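Local coordinates for phosphoserine aminotransferase SerC (Cytophaga hutchinsonii ATCC 33406, PDB 3FFR), which probably catalyses the reversible, pyridoxal-phosphate-dependent transfer of an amino group between glutamate and 3-phosphohydroxypyruvate, the transamination step of serine biosynthesis, at residues Glu14-Val19 and Phe193-Ala197; Asn139-Gly144 and Arg298-Val304. One frame throughout, in Å; residues are numbered along the deposited sequence.

Contact 1: Glu14-Val19 and Phe193-Ala197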
# COMPACT_ATOMS: atom_id res chain seq x y z
N GLU A 14 7.41 -4.22 17.63
CA GLU A 14 6.37 -4.16 18.63
C GLU A 14 5.42 -2.98 18.31
O GLU A 14 5.86 -1.86 18.04
CB GLU A 14 7.00 -4.03 20.02
CG GLU A 14 6.13 -4.32 21.19
CD GLU A 14 5.64 -5.77 21.27
OE1 GLU A 14 6.27 -6.73 20.76
OE2 GLU A 14 4.60 -5.92 21.91
N LEU A 15 4.10 -3.23 18.30
CA LEU A 15 3.15 -2.15 18.04
C LEU A 15 3.11 -1.17 19.22
O LEU A 15 3.28 -1.53 20.39
CB LEU A 15 1.74 -2.67 17.72
CG LEU A 15 1.66 -3.69 16.58
CD1 LEU A 15 0.17 -4.02 16.27
CD2 LEU A 15 2.34 -3.20 15.32
N TYR A 16 2.87 0.09 18.89
CA TYR A 16 2.73 1.12 19.88
C TYR A 16 1.65 0.59 20.86
O TYR A 16 0.66 -0.04 20.43
CB TYR A 16 2.39 2.46 19.24
CG TYR A 16 2.66 3.61 20.16
CD1 TYR A 16 3.96 4.12 20.30
CD2 TYR A 16 1.65 4.20 20.90
CE1 TYR A 16 4.22 5.18 21.15
CE2 TYR A 16 1.92 5.25 21.76
CZ TYR A 16 3.20 5.73 21.88
OH TYR A 16 3.48 6.78 22.75
N PRO A 17 1.82 0.82 22.17
CA PRO A 17 0.97 0.13 23.14
C PRO A 17 -0.52 0.42 23.06
O PRO A 17 -1.35 -0.37 23.53
CB PRO A 17 1.56 0.55 24.49
CG PRO A 17 2.33 1.76 24.24
CD PRO A 17 2.85 1.64 22.83
N THR A 18 -0.86 1.53 22.43
CA THR A 18 -2.28 1.90 22.32
C THR A 18 -2.96 1.38 21.07
O THR A 18 -4.16 1.55 20.88
CB THR A 18 -2.43 3.43 22.32
OG1 THR A 18 -1.64 3.98 21.25
CG2 THR A 18 -1.98 4.01 23.67
N VAL A 19 -2.16 0.77 20.19
CA VAL A 19 -2.68 0.34 18.90
C VAL A 19 -3.83 -0.62 19.05
O VAL A 19 -4.84 -0.52 18.33
CB VAL A 19 -1.58 -0.20 17.95
CG1 VAL A 19 -2.18 -0.92 16.74
CG2 VAL A 19 -0.68 0.96 17.48
N PHE A 193 7.09 4.45 14.44
CA PHE A 193 5.67 4.83 14.62
C PHE A 193 4.81 3.70 15.18
O PHE A 193 3.67 3.92 15.63
CB PHE A 193 5.08 5.56 13.41
CG PHE A 193 5.57 6.98 13.32
CD1 PHE A 193 4.92 7.98 14.01
CD2 PHE A 193 6.68 7.31 12.59
CE1 PHE A 193 5.38 9.29 13.96
CE2 PHE A 193 7.15 8.63 12.52
CZ PHE A 193 6.49 9.62 13.21
N GLY A 194 5.37 2.48 15.19
CA GLY A 194 4.73 1.36 15.88
C GLY A 194 3.40 0.86 15.33
O GLY A 194 2.51 0.42 16.09
N LEU A 195 3.25 0.96 14.01
CA LEU A 195 2.05 0.49 13.35
C LEU A 195 2.36 -0.75 12.54
O LEU A 195 3.52 -1.02 12.22
CB LEU A 195 1.49 1.57 12.39
CG LEU A 195 1.08 2.93 12.95
CD1 LEU A 195 0.23 3.69 11.87
CD2 LEU A 195 0.30 2.79 14.25
N PRO A 196 1.31 -1.54 12.18
CA PRO A 196 1.58 -2.57 11.20
C PRO A 196 2.05 -1.93 9.90
O PRO A 196 1.71 -0.81 9.60
CB PRO A 196 0.20 -3.19 10.96
CG PRO A 196 -0.54 -2.94 12.21
CD PRO A 196 -0.11 -1.52 12.58
N ALA A 197 2.84 -2.65 9.12
CA ALA A 197 3.27 -2.13 7.82
C ALA A 197 2.03 -1.93 6.91
O ALA A 197 1.00 -2.59 7.06
CB ALA A 197 4.33 -3.04 7.16

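Contact 2: Asn139-Gly144 and Arg298-Val304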
# COMPACT_ATOMS: atom_id res chain seq x y z
N ASN A 139 19.41 6.99 9.15
CA ASN A 139 19.60 5.75 9.92
C ASN A 139 19.69 4.53 9.02
O ASN A 139 18.67 4.09 8.44
CB ASN A 139 18.49 5.60 10.97
CG ASN A 139 18.91 4.70 12.13
OD1 ASN A 139 19.87 5.03 12.89
ND2 ASN A 139 18.25 3.56 12.29
N GLU A 140 20.90 4.03 8.80
CA GLU A 140 21.12 2.87 7.91
C GLU A 140 20.88 1.65 8.77
O GLU A 140 21.75 1.18 9.52
CB GLU A 140 22.53 2.88 7.27
CG GLU A 140 22.86 1.65 6.44
CD GLU A 140 21.86 1.35 5.34
OE1 GLU A 140 21.75 2.16 4.38
OE2 GLU A 140 21.26 0.28 5.44
N THR A 141 19.66 1.16 8.64
CA THR A 141 19.11 0.12 9.50
C THR A 141 19.90 -1.19 9.43
O THR A 141 19.93 -1.97 10.38
CB THR A 141 17.65 -0.17 9.11
OG1 THR A 141 16.98 1.06 8.79
CG2 THR A 141 16.88 -0.89 10.24
N SER A 142 20.54 -1.42 8.30
CA SER A 142 21.30 -2.67 8.13
C SER A 142 22.55 -2.72 9.01
O SER A 142 22.91 -3.78 9.53
CB SER A 142 21.70 -2.91 6.66
OG SER A 142 22.53 -1.88 6.15
N SER A 143 23.17 -1.56 9.22
CA SER A 143 24.46 -1.49 9.90
C SER A 143 24.45 -0.81 11.25
O SER A 143 25.40 -0.91 12.01
CB SER A 143 25.46 -0.77 9.01
OG SER A 143 25.10 0.59 8.89
N GLY A 144 23.37 -0.08 11.52
CA GLY A 144 23.24 0.67 12.77
C GLY A 144 24.00 1.99 12.81
O GLY A 144 24.29 2.53 13.90
N ARG A 298 26.73 6.05 16.06
CA ARG A 298 25.94 4.90 16.44
C ARG A 298 24.48 5.29 16.56
O ARG A 298 24.14 6.32 17.17
CB ARG A 298 26.43 4.34 17.77
CG ARG A 298 27.81 3.75 17.71
CD ARG A 298 28.26 3.32 19.09
NE ARG A 298 29.69 3.00 19.05
CZ ARG A 298 30.47 2.96 20.12
NH1 ARG A 298 29.96 3.25 21.29
NH2 ARG A 298 31.76 2.70 19.99
N SER A 299 23.62 4.46 15.97
CA SER A 299 22.18 4.73 16.01
C SER A 299 21.58 4.65 17.39
O SER A 299 21.92 3.75 18.16
CB SER A 299 21.43 3.72 15.12
OG SER A 299 20.02 3.92 15.19
N MSE A 300 20.73 5.61 17.71
CA MSE A 300 19.98 5.59 18.98
C MSE A 300 18.71 4.71 18.92
O MSE A 300 18.15 4.31 19.96
CB MSE A 300 19.58 7.02 19.38
CG MSE A 300 20.69 7.97 19.64
SE MSE A 300 21.37 7.57 21.48
CE MSE A 300 22.55 9.11 21.63
N THR A 301 18.24 4.39 17.70
CA THR A 301 16.97 3.66 17.47
C THR A 301 17.09 2.21 17.04
O THR A 301 16.20 1.38 17.29
CB THR A 301 16.06 4.43 16.47
OG1 THR A 301 16.76 4.67 15.24
CG2 THR A 301 15.63 5.76 17.08
N THR A 302 18.19 1.90 16.36
CA THR A 302 18.47 0.53 15.96
C THR A 302 19.93 0.25 16.32
O THR A 302 20.85 0.57 15.56
CB THR A 302 18.23 0.28 14.47
OG1 THR A 302 19.13 1.07 13.70
CG2 THR A 302 16.77 0.63 14.07
N ILE A 303 20.11 -0.33 17.51
CA ILE A 303 21.46 -0.56 18.09
C ILE A 303 22.03 -1.88 17.62
O ILE A 303 21.49 -2.95 17.90
CB ILE A 303 21.40 -0.45 19.63
CG1 ILE A 303 20.85 0.93 20.04
CG2 ILE A 303 22.77 -0.72 20.29
CD1 ILE A 303 20.52 1.09 21.55
N VAL A 304 23.15 -1.79 16.92
CA VAL A 304 23.82 -2.95 16.36
C VAL A 304 25.07 -3.31 17.15
O VAL A 304 25.96 -2.48 17.42
CB VAL A 304 24.11 -2.71 14.87
CG1 VAL A 304 24.83 -3.95 14.24
CG2 VAL A 304 22.77 -2.40 14.15
O HOH W 1 24.48 0.84 16.15

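Contact 1: Glu14-Val19 and Phe193-Ala197
L15 lays its CD2 methyl over the backbone where L195 runs into P196, 3.7 Å from both L195 C and P196 N. Two loops of a fold-type I aminotransferase meet here: E14-V19 leads from strand 6-8 into helix 19-28, while F193-A197 follows K191, which carries the cofactor. G194 suits this close approach twice over: its phi is positive, at 66°, and a side chain would collide with Y16 N. Without one, the two backbones close to 4.4 Å between L15 CA and G194 CA. V19, at the start of its helix, adds an apolar contact, with V19 CG2 3.8 Å from L195 CD2, and both residues also pack on V255 of helix 246-262. E14 turns from the contact to form a salt bridge with K30 of the second subunit, so this loop also reaches the dimer interface. One nearly linear hydrogen bond ties the loops, from Y16 N to G194 O at 2.8 Å; L15 CA approaches the same G194 O at 3.3 Å.

Contact 2: Asn139-Gly144 and Arg298-Val304
N139 is satisfied at both ends of its amide: OD1 accepts from S299 OG at 2.6 Å, and ND2 donates to T302 OG1 at 3.0 Å. S146 OG also bonds OD1, and S170 OG bonds ND2, so asparagine, with its acceptor and donor side by side, suits this junction. While donating to N139, S299 OG accepts from T301 N (3.1 Å) and T302 N (3.0 Å), an ST turn and ST motif that shape the approach to strand 302-307. G144 O takes S299 N at 2.9 Å and a water at 2.8 Å; the same water accepts from V304 N, 3.0 Å away. G144 has positive phi, and a CB would strike V304 CG2, which already lies 3.4 Å from G144 CA. T141 OG1 bonds S170 and O3 of the cofactor-bearing lysine at position 191, placing this turn beside the active site. Behind it, I303 packs against helix 264-284 and bonds I339 through its backbone, while V304 lies on Q336 and R338 of the neighbouring strand 336-340.

The centres of contacts 1 and 2 lie 19 Å apart and their nearest atoms about 9 Å, so the two do not touch. Along the chain their segments alternate: 14-19, 139-144, 193-197, 298-304. In each contact, one segment is connected to the seven-stranded sheet: 139-144 follows its strand 133-137, and the loop holding 193-197 joins its strands 184-188 and 200-205. The other belongs with the five-stranded sheet, as the loop after strand 6-8 or the start of strand 302-307. Both contacts therefore join the two sheet regions of the subunit. The modified lysine at position 191 connects them: it comes two residues before 193-197, and its cofactor is hydrogen-bonded to T141 of contact 2.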